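Long-range contacts in peroxinectin A (Dictyostelium discoideum, PDB 6ERC), which uses hydrogen peroxide to oxidise phenolic donors and halides as a secreted haem peroxidase of a social amoeba: residues N53-Q58 with I356-I361; R382-N387 with D434-G439. One frame throughout, in Å; residues are numbered along the deposited sequence.

Contact 1: residues N53-Q58 with I356-I361; sequences NIIFDQ and IDIYMI. With CA (calcium ion), chain G.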
# COMPACT_ATOMS: atom_id res chain seq x y z
N ASN A 53 -3.44 18.98 -11.87
CA ASN A 53 -2.70 20.22 -12.05
C ASN A 53 -3.19 21.31 -11.11
O ASN A 53 -2.40 22.10 -10.59
CB ASN A 53 -2.79 20.69 -13.50
CG ASN A 53 -2.02 19.80 -14.45
OD1 ASN A 53 -0.91 19.36 -14.14
ND2 ASN A 53 -2.59 19.52 -15.61
N ILE A 54 -4.50 21.38 -10.87
CA ILE A 54 -5.06 22.47 -10.08
C ILE A 54 -4.73 22.28 -8.60
O ILE A 54 -4.28 23.21 -7.92
CB ILE A 54 -6.58 22.59 -10.31
CG1 ILE A 54 -6.87 23.07 -11.74
CG2 ILE A 54 -7.21 23.55 -9.30
CD1 ILE A 54 -8.30 22.86 -12.18
N ILE A 55 -4.96 21.08 -8.08
CA ILE A 55 -4.88 20.82 -6.65
C ILE A 55 -3.54 20.22 -6.25
O ILE A 55 -2.89 20.70 -5.33
CB ILE A 55 -6.05 19.91 -6.22
CG1 ILE A 55 -7.34 20.73 -6.17
CG2 ILE A 55 -5.78 19.26 -4.86
CD1 ILE A 55 -8.59 19.92 -5.93
N PHE A 56 -3.11 19.15 -6.92
CA PHE A 56 -2.00 18.35 -6.43
C PHE A 56 -0.63 18.93 -6.77
O PHE A 56 0.37 18.44 -6.23
CB PHE A 56 -2.10 16.93 -6.98
CG PHE A 56 -3.21 16.13 -6.34
CD1 PHE A 56 -2.96 15.36 -5.21
CD2 PHE A 56 -4.49 16.16 -6.86
CE1 PHE A 56 -3.97 14.63 -4.62
CE2 PHE A 56 -5.50 15.43 -6.27
CZ PHE A 56 -5.24 14.66 -5.15
N ASP A 57 -0.55 19.95 -7.63
CA ASP A 57 0.75 20.47 -8.03
C ASP A 57 1.55 20.91 -6.81
O ASP A 57 1.03 21.59 -5.92
CB ASP A 57 0.59 21.64 -8.99
CG ASP A 57 1.92 22.12 -9.55
OD1 ASP A 57 2.64 21.28 -10.14
OD2 ASP A 57 2.25 23.31 -9.39
N GLN A 58 2.82 20.52 -6.78
CA GLN A 58 3.72 20.86 -5.68
C GLN A 58 4.99 21.46 -6.26
O GLN A 58 5.57 20.91 -7.21
CB GLN A 58 4.04 19.63 -4.84
CG GLN A 58 4.75 19.94 -3.53
CD GLN A 58 4.78 18.75 -2.60
OE1 GLN A 58 4.11 17.74 -2.84
NE2 GLN A 58 5.56 18.85 -1.52
N ILE A 356 1.17 15.11 4.70
CA ILE A 356 -0.03 14.54 4.11
C ILE A 356 -1.01 15.68 3.88
O ILE A 356 -1.61 16.21 4.82
CB ILE A 356 -0.64 13.45 4.99
CG1 ILE A 356 0.31 12.25 5.05
CG2 ILE A 356 -1.98 13.00 4.42
CD1 ILE A 356 0.11 11.37 6.26
N ASP A 357 -1.17 16.07 2.62
CA ASP A 357 -1.95 17.23 2.24
C ASP A 357 -2.31 17.07 0.77
O ASP A 357 -2.09 16.00 0.18
CB ASP A 357 -1.17 18.50 2.54
CG ASP A 357 0.26 18.43 2.04
OD1 ASP A 357 0.51 17.66 1.09
OD2 ASP A 357 1.12 19.13 2.60
N ILE A 358 -2.86 18.12 0.16
CA ILE A 358 -3.27 18.01 -1.23
C ILE A 358 -2.09 17.89 -2.18
O ILE A 358 -2.27 17.51 -3.34
CB ILE A 358 -4.15 19.21 -1.63
CG1 ILE A 358 -3.39 20.52 -1.44
CG2 ILE A 358 -5.44 19.20 -0.82
CD1 ILE A 358 -4.07 21.72 -2.07
N TYR A 359 -0.87 18.17 -1.72
CA TYR A 359 0.27 18.29 -2.61
C TYR A 359 0.99 16.96 -2.79
O TYR A 359 1.22 16.22 -1.82
CB TYR A 359 1.24 19.33 -2.08
CG TYR A 359 0.52 20.60 -1.76
CD1 TYR A 359 0.13 21.46 -2.77
CD2 TYR A 359 0.19 20.93 -0.45
CE1 TYR A 359 -0.54 22.62 -2.50
CE2 TYR A 359 -0.49 22.09 -0.17
CZ TYR A 359 -0.85 22.93 -1.19
OH TYR A 359 -1.52 24.09 -0.91
N MET A 360 1.37 16.68 -4.03
CA MET A 360 2.11 15.48 -4.39
C MET A 360 3.36 15.90 -5.15
O MET A 360 3.29 16.75 -6.04
CB MET A 360 1.24 14.56 -5.25
CG MET A 360 1.91 13.26 -5.66
SD MET A 360 0.77 12.16 -6.51
CE MET A 360 -0.47 11.90 -5.24
N ILE A 361 4.50 15.31 -4.77
CA ILE A 361 5.75 15.65 -5.44
C ILE A 361 5.63 15.36 -6.93
O ILE A 361 4.82 14.54 -7.38
CB ILE A 361 6.92 14.88 -4.82
CG1 ILE A 361 6.64 13.37 -4.83
CG2 ILE A 361 7.19 15.38 -3.40
CD1 ILE A 361 7.83 12.53 -4.43
CA CA G . 2.09 16.06 0.37
O HOH W 1 3.63 18.19 -8.35
O HOH W 2 3.23 17.95 1.15
O HOH W 3 3.96 16.14 -1.10

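Contact 2: residues R382-N387 with D434-G439; sequences RNLQRN and DSYVGG. With HEM (protoporphyrin IX containing Fe), chain F.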
# COMPACT_ATOMS: atom_id res chain seq x y z
N ARG A 382 -4.04 9.05 -11.69
CA ARG A 382 -4.45 7.65 -11.59
C ARG A 382 -5.37 7.43 -10.40
O ARG A 382 -6.32 6.65 -10.48
CB ARG A 382 -3.22 6.75 -11.51
CG ARG A 382 -2.44 6.64 -12.81
CD ARG A 382 -1.43 5.50 -12.79
NE ARG A 382 -2.06 4.18 -12.92
CZ ARG A 382 -2.46 3.65 -14.07
NH1 ARG A 382 -2.30 4.32 -15.21
NH2 ARG A 382 -3.03 2.45 -14.09
N ASN A 383 -5.09 8.11 -9.29
CA ASN A 383 -5.95 7.97 -8.11
C ASN A 383 -7.34 8.53 -8.38
O ASN A 383 -8.35 7.88 -8.09
CB ASN A 383 -5.30 8.65 -6.91
CG ASN A 383 -3.98 8.02 -6.51
OD1 ASN A 383 -3.80 6.81 -6.65
ND2 ASN A 383 -3.05 8.83 -6.03
N LEU A 384 -7.41 9.74 -8.93
CA LEU A 384 -8.71 10.33 -9.27
C LEU A 384 -9.49 9.42 -10.21
O LEU A 384 -10.68 9.17 -10.00
CB LEU A 384 -8.51 11.71 -9.89
CG LEU A 384 -8.48 12.91 -8.94
CD1 LEU A 384 -9.82 13.11 -8.25
CD2 LEU A 384 -7.37 12.77 -7.92
N GLN A 385 -8.83 8.91 -11.25
CA GLN A 385 -9.48 7.96 -12.14
C GLN A 385 -10.02 6.76 -11.37
O GLN A 385 -11.18 6.36 -11.55
CB GLN A 385 -8.50 7.50 -13.22
CG GLN A 385 -8.14 8.56 -14.21
CD GLN A 385 -9.23 8.80 -15.24
OE1 GLN A 385 -9.81 9.88 -15.30
NE2 GLN A 385 -9.51 7.78 -16.05
N ARG A 386 -9.18 6.17 -10.51
CA ARG A 386 -9.58 4.96 -9.79
C ARG A 386 -10.79 5.22 -8.91
O ARG A 386 -11.70 4.39 -8.84
CB ARG A 386 -8.40 4.45 -8.96
CG ARG A 386 -8.56 3.01 -8.45
CD ARG A 386 -8.45 1.99 -9.58
NE ARG A 386 -7.20 2.12 -10.33
CZ ARG A 386 -6.91 1.41 -11.42
NH1 ARG A 386 -7.78 0.53 -11.89
NH2 ARG A 386 -5.75 1.59 -12.04
N ASN A 387 -10.82 6.36 -8.22
CA ASN A 387 -11.99 6.71 -7.42
C ASN A 387 -13.23 6.86 -8.31
O ASN A 387 -14.31 6.37 -7.96
CB ASN A 387 -11.74 8.00 -6.64
CG ASN A 387 -10.74 7.82 -5.52
OD1 ASN A 387 -11.10 7.49 -4.40
ND2 ASN A 387 -9.46 8.04 -5.82
N ASP A 434 -14.23 15.63 -4.93
CA ASP A 434 -13.90 14.21 -4.87
C ASP A 434 -13.49 13.83 -3.45
O ASP A 434 -12.70 14.54 -2.81
CB ASP A 434 -12.77 13.89 -5.84
CG ASP A 434 -13.26 13.69 -7.26
OD1 ASP A 434 -14.11 12.80 -7.47
OD2 ASP A 434 -12.79 14.41 -8.17
N SER A 435 -14.02 12.71 -2.95
CA SER A 435 -13.70 12.28 -1.59
C SER A 435 -12.19 12.24 -1.36
O SER A 435 -11.71 12.60 -0.27
CB SER A 435 -14.31 10.91 -1.32
OG SER A 435 -15.71 11.01 -1.11
N TYR A 436 -11.43 11.83 -2.37
CA TYR A 436 -9.98 11.71 -2.21
C TYR A 436 -9.34 13.06 -1.91
O TYR A 436 -8.53 13.19 -0.99
CB TYR A 436 -9.37 11.08 -3.46
CG TYR A 436 -7.87 10.91 -3.39
CD1 TYR A 436 -7.28 10.20 -2.36
CD2 TYR A 436 -7.05 11.47 -4.37
CE1 TYR A 436 -5.90 10.04 -2.30
CE2 TYR A 436 -5.68 11.31 -4.31
CZ TYR A 436 -5.11 10.60 -3.28
OH TYR A 436 -3.74 10.45 -3.23
N VAL A 437 -9.70 14.09 -2.68
CA VAL A 437 -9.08 15.40 -2.47
C VAL A 437 -9.63 16.04 -1.20
O VAL A 437 -8.92 16.77 -0.50
CB VAL A 437 -9.27 16.32 -3.69
CG1 VAL A 437 -9.03 15.57 -5.01
CG2 VAL A 437 -10.64 16.98 -3.70
N GLY A 438 -10.90 15.79 -0.89
CA GLY A 438 -11.49 16.38 0.31
C GLY A 438 -10.84 15.86 1.58
O GLY A 438 -10.43 16.64 2.44
N GLY A 439 -10.74 14.54 1.71
CA GLY A 439 -10.12 13.96 2.89
C GLY A 439 -8.69 14.42 3.07
O GLY A 439 -8.23 14.66 4.19
CHA HEM F . -1.70 2.12 -5.30
CHB HEM F . 2.70 3.69 -6.53
CHC HEM F . 3.61 4.75 -1.87
CHD HEM F . -0.89 3.40 -0.69
C1A HEM F . -0.62 2.51 -6.04
C2A HEM F . -0.54 2.53 -7.48
C3A HEM F . 0.68 2.96 -7.83
C4A HEM F . 1.41 3.23 -6.61
CMA HEM F . 1.23 3.14 -9.26
CAA HEM F . -1.68 2.12 -8.42
CBA HEM F . -2.14 3.38 -9.13
CGA HEM F . -3.56 3.22 -9.60
O1A HEM F . -4.48 3.06 -8.75
O2A HEM F . -3.79 3.26 -10.84
C1B HEM F . 3.32 4.09 -5.38
C2B HEM F . 4.68 4.57 -5.29
C3B HEM F . 4.94 4.86 -4.01
C4B HEM F . 3.75 4.57 -3.24
CMB HEM F . 5.60 4.69 -6.53
CAB HEM F . 6.23 5.41 -3.36
CBB HEM F . 7.31 5.76 -4.07
C1C HEM F . 2.47 4.49 -1.14
C2C HEM F . 2.30 4.68 0.29
C3C HEM F . 1.05 4.30 0.62
C4C HEM F . 0.40 3.86 -0.60
CMC HEM F . 3.43 5.24 1.18
CAC HEM F . 0.27 4.27 1.96
CBC HEM F . 0.75 4.63 3.15
C1D HEM F . -1.49 2.89 -1.83
C2D HEM F . -2.78 2.26 -1.89
C3D HEM F . -3.00 1.92 -3.17
C4D HEM F . -1.85 2.31 -3.95
CMD HEM F . -3.73 2.06 -0.69
CAD HEM F . -4.23 1.21 -3.76
CBD HEM F . -4.03 -0.27 -3.43
CGD HEM F . -4.59 -1.15 -4.53
O1D HEM F . -3.86 -1.39 -5.52
O2D HEM F . -5.75 -1.62 -4.41
NA HEM F . 0.59 2.95 -5.54
NB HEM F . 2.78 4.10 -4.11
NC HEM F . 1.29 3.98 -1.65
ND HEM F . -0.94 2.90 -3.10
FE HEM F . 0.91 3.44 -3.58
O HOH W 4 -12.70 10.17 -4.12

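Contact 1: residues N53-Q58 with I356-I361
Gln58 lies across the chain at Tyr359 and Met360, and its atoms meet that chain one after another. CB stands against Met360 O at 3.2 Å. With CG anti to the backbone N (chi1 -169°) and the rest of the chain extended, the side chain crosses that of Tyr359 at about a right angle, CG and then CD passing Tyr359 CB, the latter at 3.6 Å. The tip reaches the peptide beyond: OE1 is 3.0 Å from Met360 C, while NE2 is hydrogen-bonded to Thr60 O. An alanine here would probably leave Thr60 O without that donor and open a gap beside Tyr359 CB. What Gln58 covers is a calcium-binding loop, in which Asp357 OD1 and Tyr359 O each bind the ion at 2.4 Å, together with Ser306, Asn355 and waters. Asp357 OD1 also accepts from Tyr359 N, closing an Asx turn, the donor standing above the carboxylate plane. Phe56 is tied to this loop by a nearly straight bond from Met360 N to Phe56 O (3.0 Å, 171°), and one water bridges Gln58 N and Met360 O. Ile55 CG2 packs on Ile358 CB at 3.6 Å, the two side chains crossing at about a right angle, while Asp57 O meets the edge of the Tyr359 ring in its plane, 3.3 Å from Tyr359 CD1.

Contact 2: residues R382-N387 with D434-G439
Tyr436 projects from its helix into the groove formed by Asn383, Leu384 and Asn387, and each of the three is turned differently against it. Its CG is anti to the backbone N (chi1 -180°), and the ring beyond meets Asn383 through CE2 and Leu384 through CD2. The amide of Asn387 lies across the base of the tyrosine, only 21° from the ring plane, with ND2 3.8 Å from Tyr436 CB. The amide of Asn383, by contrast, is steeply inclined, its plane 70° from that of the ring; Asn383 CB approaches Tyr436 CE2 to 3.7 Å, while OD1 is held by Arg302. Leu384 comes in at about a right angle, placing CD2 at the ring's edge, 3.8 Å from Tyr436 CD2. The helix that receives the tyrosine belongs to the haem pocket of this animal-type peroxidase, and sends two arginines to one propionate. Haem O2A lies at the edge of the Arg386 guanidinium, near its plane, 2.8 Å from Arg386 NH2; Arg386 NE makes a longer bond to O1A, and Arg382 NE donates to O2A as well, at 2.9 Å. Two positive groups thus share a carboxylate, which would probably favour its ionised form. Away from the haem, the other branch of Leu384 touches both a charge and a hydrocarbon: CD1 is 3.2 Å from Asp434 OD2, an oxygen engaged by Arg388 and Tyr427, and also packs on Val437 CG1. The start of helix 435-441 gains a water-mediated tie, since Tyr436 N donates to a water at 2.7 Å that in turn gives a weak bond to Asn387 OD1, which is also hydrogen-bonded to Thr299.

In the fold
The centres of the two contacts lie about 12 Å apart on the same side of the molecule, and the contacts are in series along the chain: contact 1 closes before contact 2 opens. Phe56, of contact 1, joins them by direct packing. Its CZ comes within 3.5 Å of Tyr436 CE2, and its CE2 also reaches Leu384 and Val437, so it packs against both helix 379-390 and helix 435-441, whose short segments run 123° apart. Met360 adds a further touch on Asn383. Within the haem peroxidase domain, the packing through Phe56 and Met360 thus links the calcium-binding loop of contact 1 to the helix of contact 2 that binds a haem propionate.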